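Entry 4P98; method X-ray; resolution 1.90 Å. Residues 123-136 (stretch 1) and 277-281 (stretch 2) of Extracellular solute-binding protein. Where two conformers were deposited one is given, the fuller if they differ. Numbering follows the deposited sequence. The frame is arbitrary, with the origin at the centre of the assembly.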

ATOM      1  N   TYR A 123       5.744   7.083   0.794  1.00 14.84           N
ATOM      2  CA  TYR A 123       4.630   7.167  -0.133  1.00 14.36           C
ATOM      3  C   TYR A 123       3.534   8.015   0.483  1.00 14.21           C
ATOM      4  O   TYR A 123       3.540   8.277   1.690  1.00 13.65           O
ATOM      5  CB  TYR A 123       4.079   5.791  -0.483  1.00 15.01           C
ATOM      6  CG  TYR A 123       3.348   5.073   0.665  1.00 16.16           C
ATOM      7  CD1 TYR A 123       4.048   4.528   1.741  1.00 16.21           C
ATOM      8  CD2 TYR A 123       1.966   4.927   0.649  1.00 17.94           C
ATOM      9  CE1 TYR A 123       3.381   3.855   2.774  1.00 18.35           C
ATOM     10  CE2 TYR A 123       1.298   4.253   1.672  1.00 19.72           C
ATOM     11  CZ  TYR A 123       2.012   3.722   2.726  1.00 19.82           C
ATOM     12  OH  TYR A 123       1.338   3.061   3.744  1.00 20.92           O
ATOM     13  N   ASP A 124       2.597   8.446  -0.348  0.70 15.17           N
ATOM     14  CA  ASP A 124       1.517   9.322   0.099  0.70 16.73           C
ATOM     15  C   ASP A 124       0.204   8.533   0.112  0.70 15.62           C
ATOM     16  O   ASP A 124      -0.224   8.006  -0.919  0.70 13.91           O
ATOM     17  CB  ASP A 124       1.393  10.548  -0.816  0.70 19.85           C
ATOM     18  CG  ASP A 124       2.521  11.570  -0.619  0.70 22.23           C
ATOM     19  OD1 ASP A 124       3.115  11.661   0.475  0.70 23.61           O
ATOM     20  OD2 ASP A 124       2.810  12.309  -1.579  0.70 27.76           O
ATOM     21  N   PHE A 125      -0.423   8.457   1.286  1.00 15.41           N
ATOM     22  CA  PHE A 125      -1.694   7.736   1.452  1.00 17.36           C
ATOM     23  C   PHE A 125      -2.760   8.245   0.491  1.00 17.20           C
ATOM     24  O   PHE A 125      -3.504   7.466  -0.094  1.00 19.26           O
ATOM     25  CB  PHE A 125      -2.196   7.860   2.894  1.00 19.39           C
ATOM     26  CG  PHE A 125      -1.391   7.065   3.876  1.00 23.06           C
ATOM     27  CD1 PHE A 125      -1.551   5.690   3.956  1.00 27.45           C
ATOM     28  CD2 PHE A 125      -0.478   7.686   4.717  1.00 26.78           C
ATOM     29  CE1 PHE A 125      -0.809   4.942   4.858  1.00 29.23           C
ATOM     30  CE2 PHE A 125       0.266   6.947   5.626  1.00 29.61           C
ATOM     31  CZ  PHE A 125       0.099   5.573   5.691  1.00 29.96           C
ATOM     32  N   GLY A 126      -2.794   9.557   0.310  1.00 18.51           N
ATOM     33  CA  GLY A 126      -3.738  10.194  -0.600  1.00 18.82           C
ATOM     34  C   GLY A 126      -3.700   9.622  -2.009  1.00 18.99           C
ATOM     35  O   GLY A 126      -4.723   9.598  -2.680  1.00 19.15           O
ATOM     36  N   GLN A 127      -2.525   9.158  -2.452  1.00 20.51           N
ATOM     37  CA  GLN A 127      -2.371   8.582  -3.798  1.00 20.82           C
ATOM     38  C   GLN A 127      -2.985   7.203  -3.964  1.00 19.90           C
ATOM     39  O   GLN A 127      -3.499   6.891  -5.036  1.00 21.27           O
ATOM     40  CB  GLN A 127      -0.910   8.554  -4.238  1.00 20.83           C
ATOM     41  CG  GLN A 127      -0.413   9.943  -4.591  1.00 22.62           C
ATOM     42  CD  GLN A 127       0.788   9.951  -5.513  1.00 23.60           C
ATOM     43  OE1 GLN A 127       1.180   8.936  -6.064  1.00 22.67           O
ATOM     44  NE2 GLN A 127       1.385  11.116  -5.667  1.00 26.74           N
ATOM     45  N   LEU A 128      -2.914   6.373  -2.933  1.00 19.40           N
ATOM     46  CA  LEU A 128      -3.654   5.111  -2.935  1.00 20.10           C
ATOM     47  C   LEU A 128      -5.140   5.401  -3.053  1.00 18.17           C
ATOM     48  O   LEU A 128      -5.846   4.750  -3.834  1.00 21.49           O
ATOM     49  CB  LEU A 128      -3.412   4.312  -1.659  1.00 22.52           C
ATOM     50  CG  LEU A 128      -2.006   3.816  -1.351  1.00 24.03           C
ATOM     51  CD1 LEU A 128      -2.015   3.249   0.071  1.00 26.88           C
ATOM     52  CD2 LEU A 128      -1.540   2.755  -2.332  1.00 22.77           C
ATOM     53  N   GLY A 129      -5.617   6.382  -2.295  1.00 18.29           N
ATOM     54  CA  GLY A 129      -7.010   6.787  -2.373  1.00 19.58           C
ATOM     55  C   GLY A 129      -7.377   7.267  -3.765  1.00 19.88           C
ATOM     56  O   GLY A 129      -8.384   6.839  -4.334  1.00 16.69           O
ATOM     57  N   TYR A 130      -6.532   8.136  -4.321  1.00 19.01           N
ATOM     58  CA  TYR A 130      -6.784   8.691  -5.646  1.00 18.93           C
ATOM     59  C   TYR A 130      -6.934   7.598  -6.707  1.00 16.36           C
ATOM     60  O   TYR A 130      -7.852   7.655  -7.511  1.00 20.45           O
ATOM     61  CB  TYR A 130      -5.703   9.699  -6.043  1.00 18.23           C
ATOM     62  CG  TYR A 130      -6.089  10.538  -7.239  1.00 17.75           C
ATOM     63  CD1 TYR A 130      -6.754  11.747  -7.072  1.00 18.73           C
ATOM     64  CD2 TYR A 130      -5.811  10.109  -8.532  1.00 19.85           C
ATOM     65  CE1 TYR A 130      -7.106  12.525  -8.160  1.00 21.84           C
ATOM     66  CE2 TYR A 130      -6.159  10.889  -9.636  1.00 19.89           C
ATOM     67  CZ  TYR A 130      -6.805  12.090  -9.440  1.00 20.01           C
ATOM     68  OH  TYR A 130      -7.181  12.861 -10.520  1.00 23.19           O
ATOM     69  N   LEU A 131      -6.057   6.599  -6.700  1.00 15.83           N
ATOM     70  CA  LEU A 131      -6.142   5.521  -7.669  1.00 17.01           C
ATOM     71  C   LEU A 131      -7.423   4.688  -7.493  1.00 20.46           C
ATOM     72  O   LEU A 131      -8.058   4.294  -8.476  1.00 17.33           O
ATOM     73  CB  LEU A 131      -4.902   4.634  -7.604  1.00 16.90           C
ATOM     74  CG  LEU A 131      -4.857   3.466  -8.577  1.00 16.68           C
ATOM     75  CD1 LEU A 131      -5.003   3.947 -10.024  1.00 19.44           C
ATOM     76  CD2 LEU A 131      -3.588   2.673  -8.388  1.00 17.22           C
ATOM     77  N   ASP A 132      -7.808   4.419  -6.254  1.00 21.11           N
ATOM     78  CA  ASP A 132      -9.068   3.705  -6.001  1.00 22.40           C
ATOM     79  C   ASP A 132     -10.264   4.454  -6.567  1.00 18.31           C
ATOM     80  O   ASP A 132     -11.115   3.865  -7.252  1.00 22.09           O
ATOM     81  CB  ASP A 132      -9.301   3.523  -4.501  1.00 24.50           C
ATOM     82  CG  ASP A 132      -8.315   2.608  -3.872  1.00 27.99           C
ATOM     83  OD1 ASP A 132      -7.820   1.684  -4.549  1.00 31.94           O
ATOM     84  OD2 ASP A 132      -8.047   2.812  -2.670  1.00 43.24           O
ATOM     85  N   GLY A 133     -10.327   5.750  -6.276  1.00 17.10           N
ATOM     86  CA  GLY A 133     -11.405   6.608  -6.733  1.00 18.36           C
ATOM     87  C   GLY A 133     -11.427   6.750  -8.246  1.00 21.66           C
ATOM     88  O   GLY A 133     -12.494   6.753  -8.865  1.00 20.01           O
ATOM     89  N   PHE A 134     -10.244   6.855  -8.843  1.00 22.67           N
ATOM     90  CA  PHE A 134     -10.130   6.923 -10.292  1.00 21.36           C
ATOM     91  C   PHE A 134     -10.613   5.639 -10.968  1.00 21.43           C
ATOM     92  O   PHE A 134     -11.298   5.701 -11.986  1.00 22.01           O
ATOM     93  CB  PHE A 134      -8.695   7.233 -10.704  1.00 21.65           C
ATOM     94  CG  PHE A 134      -8.527   7.429 -12.184  1.00 20.62           C
ATOM     95  CD1 PHE A 134      -8.210   6.365 -13.002  1.00 22.91           C
ATOM     96  CD2 PHE A 134      -8.703   8.683 -12.750  1.00 23.46           C
ATOM     97  CE1 PHE A 134      -8.063   6.545 -14.376  1.00 24.70           C
ATOM     98  CE2 PHE A 134      -8.560   8.872 -14.119  1.00 22.93           C
ATOM     99  CZ  PHE A 134      -8.237   7.802 -14.925  1.00 22.96           C
ATOM    100  N   VAL A 135     -10.256   4.484 -10.410  1.00 21.32           N
ATOM    101  CA  VAL A 135     -10.745   3.206 -10.922  1.00 20.97           C
ATOM    102  C   VAL A 135     -12.261   3.138 -10.776  1.00 24.23           C
ATOM    103  O   VAL A 135     -12.958   2.703 -11.707  1.00 22.54           O
ATOM    104  CB  VAL A 135     -10.074   1.986 -10.239  1.00 21.89           C
ATOM    105  CG1 VAL A 135     -10.786   0.690 -10.585  1.00 20.92           C
ATOM    106  CG2 VAL A 135      -8.617   1.867 -10.640  1.00 22.99           C
ATOM    107  N   ALA A 136     -12.775   3.576  -9.625  1.00 21.07           N
ATOM    108  CA  ALA A 136     -14.216   3.603  -9.393  1.00 22.28           C
ATOM    109  C   ALA A 136     -14.947   4.453 -10.438  1.00 24.01           C
ATOM    110  O   ALA A 136     -16.012   4.080 -10.918  1.00 24.87           O
ATOM    111  CB  ALA A 136     -14.525   4.120  -7.996  1.00 21.90           C
ATOM    112  N   GLY A 277       5.527   3.101  -8.387  1.00 17.03           N
ATOM    113  CA  GLY A 277       5.749   2.638  -7.022  1.00 15.94           C
ATOM    114  C   GLY A 277       4.420   2.238  -6.405  1.00 14.38           C
ATOM    115  O   GLY A 277       4.387   1.395  -5.516  1.00 14.07           O
ATOM    116  N   ILE A 278       3.349   2.884  -6.860  1.00 13.95           N
ATOM    117  CA  ILE A 278       1.971   2.506  -6.562  1.00 14.89           C
ATOM    118  C   ILE A 278       1.344   1.991  -7.857  1.00 17.32           C
ATOM    119  O   ILE A 278       1.343   2.692  -8.870  1.00 16.65           O
ATOM    120  CB  ILE A 278       1.138   3.690  -6.040  1.00 15.05           C
ATOM    121  CG1 ILE A 278       1.686   4.163  -4.691  1.00 15.91           C
ATOM    122  CG2 ILE A 278      -0.334   3.298  -5.921  1.00 15.91           C
ATOM    123  CD1 ILE A 278       1.076   5.460  -4.187  1.00 17.20           C
ATOM    124  N   VAL A 279       0.809   0.774  -7.806  1.00 16.56           N
ATOM    125  CA  VAL A 279       0.202   0.124  -8.974  1.00 17.48           C
ATOM    126  C   VAL A 279      -1.061  -0.628  -8.568  1.00 17.56           C
ATOM    127  O   VAL A 279      -1.361  -0.736  -7.385  1.00 14.69           O
ATOM    128  CB  VAL A 279       1.166  -0.891  -9.624  1.00 18.88           C
ATOM    129  CG1 VAL A 279       2.404  -0.189 -10.172  1.00 21.29           C
ATOM    130  CG2 VAL A 279       1.577  -1.983  -8.639  1.00 19.84           C
ATOM    131  N   LEU A 280      -1.786  -1.139  -9.559  1.00 19.16           N
ATOM    132  CA  LEU A 280      -2.927  -2.017  -9.314  1.00 20.05           C
ATOM    133  C   LEU A 280      -2.508  -3.468  -9.221  1.00 19.18           C
ATOM    134  O   LEU A 280      -1.580  -3.897  -9.886  1.00 18.63           O
ATOM    135  CB  LEU A 280      -3.954  -1.887 -10.441  1.00 21.77           C
ATOM    136  CG  LEU A 280      -4.676  -0.551 -10.566  1.00 20.13           C
ATOM    137  CD1 LEU A 280      -5.640  -0.622 -11.730  1.00 23.49           C
ATOM    138  CD2 LEU A 280      -5.394  -0.147  -9.295  1.00 19.61           C
ATOM    139  N   THR A 281      -3.199  -4.232  -8.380  1.00 19.31           N
ATOM    140  CA  THR A 281      -3.141  -5.681  -8.464  1.00 19.68           C
ATOM    141  C   THR A 281      -3.783  -6.107  -9.789  1.00 20.01           C
ATOM    142  O   THR A 281      -4.617  -5.381 -10.329  1.00 18.67           O
ATOM    143  CB  THR A 281      -3.972  -6.332  -7.348  1.00 18.54           C
ATOM    144  OG1 THR A 281      -5.278  -5.741  -7.345  1.00 15.73           O
ATOM    145  CG2 THR A 281      -3.318  -6.132  -6.004  1.00 19.05           C
TER

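The two stretches meet in a small, mainly apolar side-chain packing contact, in which one face of a helix receives two aliphatic residues of an irregular segment, with no hydrogen bond crossing between them. About 340 Å² is buried, both sides summed, and every close pair across the contact involves at least one carbon.

The helix supplies a regular platform. Its backbone polar groups are largely paired along the chain, as in Leu 131 N to Gln 127 O (3.1 Å) and Val 135 N to Leu 131 O (2.9 Å), and this i to i+4 repeat sets Gln 127, Leu 131 and Val 135 on a common side, each with its CA-to-CB bond toward the other stretch. Leu 128 starts sideways, but its end comes nearer.

Ile 278 contributes most, with 113 Å² covered. Its CA-to-CB bond points toward the helix. In its m, t rotamer, Ile 278 CD1 lies 3.7 Å from Gln 127 CB, while Ile 278 CG2 lies 3.8 Å from Leu 128 CD2 and 4.1 Å from Leu 131 CD2. Beta branching thus lets one residue reach three helix positions. Gln 127 suits a partly exposed position: its aliphatic CB meets CD1, while OE1 is hydrogen-bonded elsewhere in the structure.

Leu 131, in the t, p rotamer, links the two halves of the contact, because its CD2 also approaches Leu 280 CD2 at 3.5 Å, the shortest separation across the stretches. Leu 280 leaves its backbone sideways, yet its m, t side chain carries the methyls to the helix, where CD1 sits 4.0 Å from Val 135 CG2.

Between these two residues, Val 279 has its CA-to-CB bond pointing away; its backbone C nevertheless lies 4.2 Å from Leu 131 CD2. The backbone at Val 279 is extended (phi/psi -140/173), consistent with its CA-to-CB bond turning from the helix while those of Ile 278 and Leu 280 point toward it and sideways, leaving Ile 278 and Leu 280 to engage successive parts of the helix.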